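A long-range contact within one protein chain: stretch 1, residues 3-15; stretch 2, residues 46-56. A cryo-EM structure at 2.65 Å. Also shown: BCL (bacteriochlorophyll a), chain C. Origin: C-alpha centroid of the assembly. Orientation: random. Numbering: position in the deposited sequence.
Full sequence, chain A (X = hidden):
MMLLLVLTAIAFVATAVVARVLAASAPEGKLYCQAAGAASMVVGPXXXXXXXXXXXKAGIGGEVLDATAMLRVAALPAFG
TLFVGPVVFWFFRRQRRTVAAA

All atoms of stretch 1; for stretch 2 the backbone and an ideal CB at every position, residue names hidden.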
# COMPACT_ATOMS: atom_id res chain seq x y z
N LEU A 3 5.98 22.45 53.83
CA LEU A 3 6.44 22.70 52.47
C LEU A 3 5.52 23.70 51.78
O LEU A 3 4.36 23.84 52.14
CB LEU A 3 6.50 21.40 51.66
CG LEU A 3 5.18 20.79 51.20
CD1 LEU A 3 5.42 19.80 50.09
CD2 LEU A 3 4.46 20.12 52.36
N LEU A 4 6.06 24.39 50.78
CA LEU A 4 5.34 25.44 50.08
C LEU A 4 4.54 24.94 48.89
O LEU A 4 3.46 25.47 48.62
CB LEU A 4 6.30 26.52 49.59
CG LEU A 4 7.23 27.18 50.60
CD1 LEU A 4 8.51 26.39 50.76
CD2 LEU A 4 7.53 28.60 50.18
N LEU A 5 5.05 23.93 48.18
CA LEU A 5 4.46 23.54 46.91
C LEU A 5 2.99 23.16 47.07
O LEU A 5 2.10 23.83 46.53
CB LEU A 5 5.25 22.39 46.29
CG LEU A 5 4.78 22.00 44.89
CD1 LEU A 5 4.86 23.20 43.98
CD2 LEU A 5 5.61 20.86 44.35
N VAL A 6 2.72 22.09 47.82
CA VAL A 6 1.34 21.71 48.06
C VAL A 6 0.62 22.76 48.90
O VAL A 6 -0.61 22.85 48.86
CB VAL A 6 1.26 20.33 48.74
CG1 VAL A 6 1.67 20.42 50.19
CG2 VAL A 6 -0.14 19.75 48.61
N LEU A 7 1.37 23.58 49.64
CA LEU A 7 0.74 24.66 50.38
C LEU A 7 0.23 25.75 49.46
O LEU A 7 -0.80 26.36 49.75
CB LEU A 7 1.73 25.24 51.39
CG LEU A 7 1.21 26.29 52.36
CD1 LEU A 7 1.97 26.15 53.65
CD2 LEU A 7 1.37 27.70 51.82
N THR A 8 0.92 26.00 48.35
CA THR A 8 0.51 27.07 47.45
C THR A 8 -0.71 26.59 46.66
O THR A 8 -0.66 26.44 45.44
CB THR A 8 1.66 27.50 46.54
OG1 THR A 8 2.77 27.90 47.35
CG2 THR A 8 1.26 28.70 45.71
N ALA A 9 -1.78 26.28 47.39
CA ALA A 9 -3.12 26.21 46.84
C ALA A 9 -3.87 27.51 47.06
O ALA A 9 -5.03 27.62 46.64
CB ALA A 9 -3.90 25.05 47.47
N ILE A 10 -3.24 28.48 47.73
CA ILE A 10 -3.73 29.85 47.70
C ILE A 10 -3.93 30.29 46.26
O ILE A 10 -4.91 30.97 45.92
CB ILE A 10 -2.74 30.78 48.42
CG1 ILE A 10 -2.59 30.38 49.89
CG2 ILE A 10 -3.18 32.23 48.31
CD1 ILE A 10 -1.41 29.49 50.16
N ALA A 11 -3.02 29.88 45.37
CA ALA A 11 -3.13 30.22 43.96
C ALA A 11 -4.43 29.69 43.37
O ALA A 11 -5.17 30.43 42.72
CB ALA A 11 -1.93 29.67 43.20
N PHE A 12 -4.72 28.41 43.59
CA PHE A 12 -5.89 27.81 42.97
C PHE A 12 -7.18 28.42 43.50
O PHE A 12 -8.09 28.73 42.72
CB PHE A 12 -5.88 26.30 43.18
CG PHE A 12 -4.90 25.58 42.31
CD1 PHE A 12 -5.19 25.34 40.98
CD2 PHE A 12 -3.69 25.14 42.81
CE1 PHE A 12 -4.29 24.69 40.17
CE2 PHE A 12 -2.79 24.48 42.00
CZ PHE A 12 -3.09 24.26 40.68
N VAL A 13 -7.29 28.62 44.81
CA VAL A 13 -8.53 29.15 45.36
C VAL A 13 -8.70 30.62 44.98
O VAL A 13 -9.81 31.06 44.67
CB VAL A 13 -8.58 28.95 46.89
CG1 VAL A 13 -8.62 27.47 47.21
CG2 VAL A 13 -7.40 29.60 47.57
N ALA A 14 -7.62 31.39 44.98
CA ALA A 14 -7.72 32.79 44.59
C ALA A 14 -8.06 32.92 43.11
O ALA A 14 -8.81 33.82 42.71
CB ALA A 14 -6.43 33.52 44.91
N THR A 15 -7.54 32.01 42.28
CA THR A 15 -7.90 32.00 40.88
C THR A 15 -9.36 31.65 40.69
O THR A 15 -10.05 32.25 39.87
CB THR A 15 -7.01 31.03 40.12
OG1 THR A 15 -5.65 31.26 40.49
CG2 THR A 15 -7.17 31.21 38.62
N UNK A 46 -0.04 35.57 37.83
CA UNK A 46 0.36 36.73 38.62
C UNK A 46 -0.06 36.57 40.08
O UNK A 46 0.69 36.93 40.99
CB UNK A 46 -0.25 38.01 38.03
N UNK A 47 -1.25 36.01 40.30
CA UNK A 47 -1.69 35.70 41.66
C UNK A 47 -0.69 34.78 42.34
O UNK A 47 -0.25 35.03 43.47
CB UNK A 47 -3.08 35.06 41.65
N UNK A 48 -0.32 33.68 41.67
CA UNK A 48 0.60 32.74 42.30
C UNK A 48 1.99 33.34 42.46
O UNK A 48 2.69 33.02 43.43
CB UNK A 48 0.68 31.45 41.48
N UNK A 49 2.40 34.23 41.55
CA UNK A 49 3.67 34.93 41.74
C UNK A 49 3.67 35.74 43.02
O UNK A 49 4.58 35.63 43.84
CB UNK A 49 3.96 35.84 40.55
N UNK A 50 2.65 36.59 43.20
CA UNK A 50 2.64 37.45 44.38
C UNK A 50 2.46 36.62 45.65
O UNK A 50 3.04 36.94 46.70
CB UNK A 50 1.53 38.50 44.27
N UNK A 51 1.70 35.53 45.57
CA UNK A 51 1.55 34.66 46.74
C UNK A 51 2.87 34.02 47.12
O UNK A 51 3.24 33.99 48.29
CB UNK A 51 0.50 33.58 46.47
N UNK A 52 3.60 33.49 46.13
CA UNK A 52 4.89 32.89 46.43
C UNK A 52 5.86 33.94 46.96
O UNK A 52 6.67 33.65 47.84
CB UNK A 52 5.47 32.21 45.19
N UNK A 53 5.78 35.17 46.45
CA UNK A 53 6.66 36.22 46.95
C UNK A 53 6.35 36.54 48.40
O UNK A 53 7.26 36.80 49.19
CB UNK A 53 6.53 37.48 46.09
N UNK A 54 5.07 36.54 48.77
CA UNK A 54 4.75 36.91 50.14
C UNK A 54 5.02 35.76 51.10
O UNK A 54 5.36 35.99 52.26
CB UNK A 54 3.29 37.35 50.24
N UNK A 55 4.89 34.51 50.65
CA UNK A 55 5.07 33.38 51.55
C UNK A 55 6.40 32.66 51.37
O UNK A 55 6.58 31.58 51.92
CB UNK A 55 3.93 32.38 51.35
N UNK A 56 7.32 33.23 50.61
CA UNK A 56 8.66 32.70 50.57
C UNK A 56 9.61 33.53 51.40
O UNK A 56 10.58 33.01 51.96
CB UNK A 56 9.16 32.62 49.12
MG BCL C . 5.47 34.70 32.72
CHA BCL C . 4.16 37.24 30.86
CHB BCL C . 2.62 32.97 32.29
CHC BCL C . 6.93 32.08 34.28
CHD BCL C . 8.61 36.27 32.61
NA BCL C . 3.68 35.09 31.94
C1A BCL C . 3.30 36.12 31.28
C2A BCL C . 1.85 36.11 30.92
C3A BCL C . 1.34 34.93 31.69
C4A BCL C . 2.62 34.27 32.02
CMA BCL C . 0.63 35.37 32.96
CAA BCL C . 1.67 35.84 29.44
CBA BCL C . 0.72 36.85 28.81
CGA BCL C . -0.06 36.18 27.72
O1A BCL C . -0.09 34.97 27.63
O2A BCL C . -0.81 36.96 26.75
NB BCL C . 4.88 32.80 33.19
C1B BCL C . 3.68 32.24 32.98
C2B BCL C . 3.49 30.85 33.45
C3B BCL C . 4.81 30.59 34.04
C4B BCL C . 5.56 31.85 33.85
CMB BCL C . 2.26 30.00 33.31
CAB BCL C . 5.33 29.36 34.72
OBB BCL C . 6.19 29.47 35.57
CBB BCL C . 4.80 28.02 34.32
NC BCL C . 7.32 34.25 33.34
C1C BCL C . 7.69 33.11 33.94
C2C BCL C . 9.14 33.01 34.23
C3C BCL C . 9.62 34.36 33.81
C4C BCL C . 8.39 34.96 33.23
CMC BCL C . 9.35 32.81 35.72
CAC BCL C . 10.66 34.32 32.71
CBC BCL C . 12.01 33.89 33.21
ND BCL C . 6.34 36.35 31.92
C1D BCL C . 7.54 36.95 31.92
C2D BCL C . 7.57 38.24 31.16
C3D BCL C . 6.17 38.30 30.75
C4D BCL C . 5.55 37.23 31.23
CMD BCL C . 8.55 39.31 30.79
CAD BCL C . 5.20 39.13 30.01
OBD BCL C . 5.44 40.23 29.42
CBD BCL C . 3.88 38.46 30.05
CGD BCL C . 2.88 39.39 30.65
O1D BCL C . 3.07 39.89 31.74
O2D BCL C . 1.69 39.73 29.92
CED BCL C . 0.86 40.79 30.38
C1 BCL C . -2.03 36.43 26.26
C2 BCL C . -3.12 37.43 26.54
C3 BCL C . -4.40 37.21 26.21
C4 BCL C . -5.41 38.27 26.52
C5 BCL C . -4.82 35.91 25.56
C6 BCL C . -5.12 34.85 26.62
C7 BCL C . -5.28 33.46 26.02
C8 BCL C . -6.47 33.37 25.07
C9 BCL C . -7.69 32.78 25.77
C10 BCL C . -6.06 32.57 23.83
C11 BCL C . -6.93 31.34 23.57
C12 BCL C . -6.12 30.05 23.73
C13 BCL C . -5.79 29.43 22.37
C14 BCL C . -6.73 28.27 22.07
C15 BCL C . -4.33 28.98 22.34
C16 BCL C . -3.78 28.99 20.92
C17 BCL C . -2.29 28.66 20.89
C18 BCL C . -1.86 28.19 19.51
C19 BCL C . -0.66 27.27 19.59
C20 BCL C . -1.57 29.37 18.58

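Stretch 2 is helical and runs roughly antiparallel to helix 10-15, at 138° between the two directions. The axes approach to 8.8 Å. What stretch 1 offers is mostly methyl groups.

Position 46 has nothing of stretch 1 within 5.5 Å of its ideal CB, so stretch 1 sets no preference. It is Phe46. Its ring turns to the bacteriochlorophyll, with CZ 3.1 Å from BCL O1D, which lies at the ring edge.

At position 47 CA-to-CB points toward stretch 1. The ideal CB is 4.7 Å from Thr15 OG1 and 4.9 Å from Ala14 CB. Ala14 CB and Ala11 CA offer apolar surface, so Val, Ile or Leu would suit; a polar chain donating to Thr15 OG1 is not excluded. The residue is Ile47. Its CG2 packs 3.7 Å from Ala14 CB and also reaches the CA of Ala11.

At position 48 the backbones are tightest: its CA is 4.8 Å from that of Ala11. The ideal CB, pointing sideways, is 3.6 Å from Ala11 CB. A small residue such as Ala, Ser or Thr would fit best. It is Thr48. Its CB sits 3.5 Å from Ala11 CB, and its OG1 is 3.9 Å from Thr8 CG2. No hydrogen bond crosses here.

Positions 49 and 50 are out of reach. They are Leu49 and Val50.

At position 51 CA-to-CB points toward stretch 1. The ideal CB is 4.3 Å from Ile10 CG2 and 5.0 Å from Thr8 CG2. Ala would suit, or another small apolar residue. It is Ala51, whose CB touches Ile10 CG2 at 4.3 Å.

Position 52 points sideways with nothing near its ideal CB; many residues would do. It is Ala52, which makes no contact.

Positions 53 and 54 are out of reach. They are Phe53 and Val54.

At position 55 CA-to-CB points toward stretch 1, but the ideal CB is still 5.4 Å from both Leu4 CD2 and Leu7 CD2. That gap asks for a long apolar chain: Leu, Ile or Met. The residue is Leu55, which has the largest covered area of either stretch. Its CD1 meets Leu4 CD2 at 3.6 Å and its CD2 lies 4.1 Å from Ile10 CD1; both CD1 and CD2 are near Leu7 CD2, at 4.3 and 4.2 Å.

At position 56 an ideal CB would be 3.0 Å from the O of residue 52, a clash. Glycine suits this backbone. The CA of Gly56 lies 4.3 Å from Leu4 CD2.

Stretch 2 46-56: FITLVAAFVLG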
# COMPACT_ATOMS: atom_id res chain seq x y z
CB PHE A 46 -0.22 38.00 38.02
CG PHE A 46 0.39 38.37 36.71
CD1 PHE A 46 1.70 38.81 36.66
CD2 PHE A 46 -0.32 38.26 35.54
CE1 PHE A 46 2.28 39.14 35.46
CE2 PHE A 46 0.26 38.59 34.33
CZ PHE A 46 1.56 39.03 34.29
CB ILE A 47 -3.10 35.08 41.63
CG1 ILE A 47 -4.13 36.12 41.22
CG2 ILE A 47 -3.43 34.48 42.98
CD1 ILE A 47 -4.11 37.37 42.05
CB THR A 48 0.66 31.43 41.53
OG1 THR A 48 1.41 30.47 42.28
CG2 THR A 48 1.32 31.62 40.21
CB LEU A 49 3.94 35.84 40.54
CG LEU A 49 5.20 36.70 40.72
CD1 LEU A 49 6.45 35.85 40.60
CD2 LEU A 49 5.22 37.87 39.76
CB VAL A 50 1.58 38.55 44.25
CG1 VAL A 50 1.72 39.26 42.92
CG2 VAL A 50 0.18 38.00 44.42
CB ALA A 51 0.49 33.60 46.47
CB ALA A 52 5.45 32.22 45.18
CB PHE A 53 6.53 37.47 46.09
CG PHE A 53 6.81 38.74 46.83
CD1 PHE A 53 8.10 39.08 47.21
CD2 PHE A 53 5.78 39.62 47.13
CE1 PHE A 53 8.36 40.25 47.89
CE2 PHE A 53 6.03 40.80 47.81
CZ PHE A 53 7.32 41.11 48.19
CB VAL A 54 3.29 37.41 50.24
CG1 VAL A 54 2.32 36.26 50.21
CG2 VAL A 54 3.11 38.23 51.50
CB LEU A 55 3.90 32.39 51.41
CG LEU A 55 3.67 31.57 50.14
CD1 LEU A 55 4.37 30.24 50.19
CD2 LEU A 55 2.19 31.38 49.89
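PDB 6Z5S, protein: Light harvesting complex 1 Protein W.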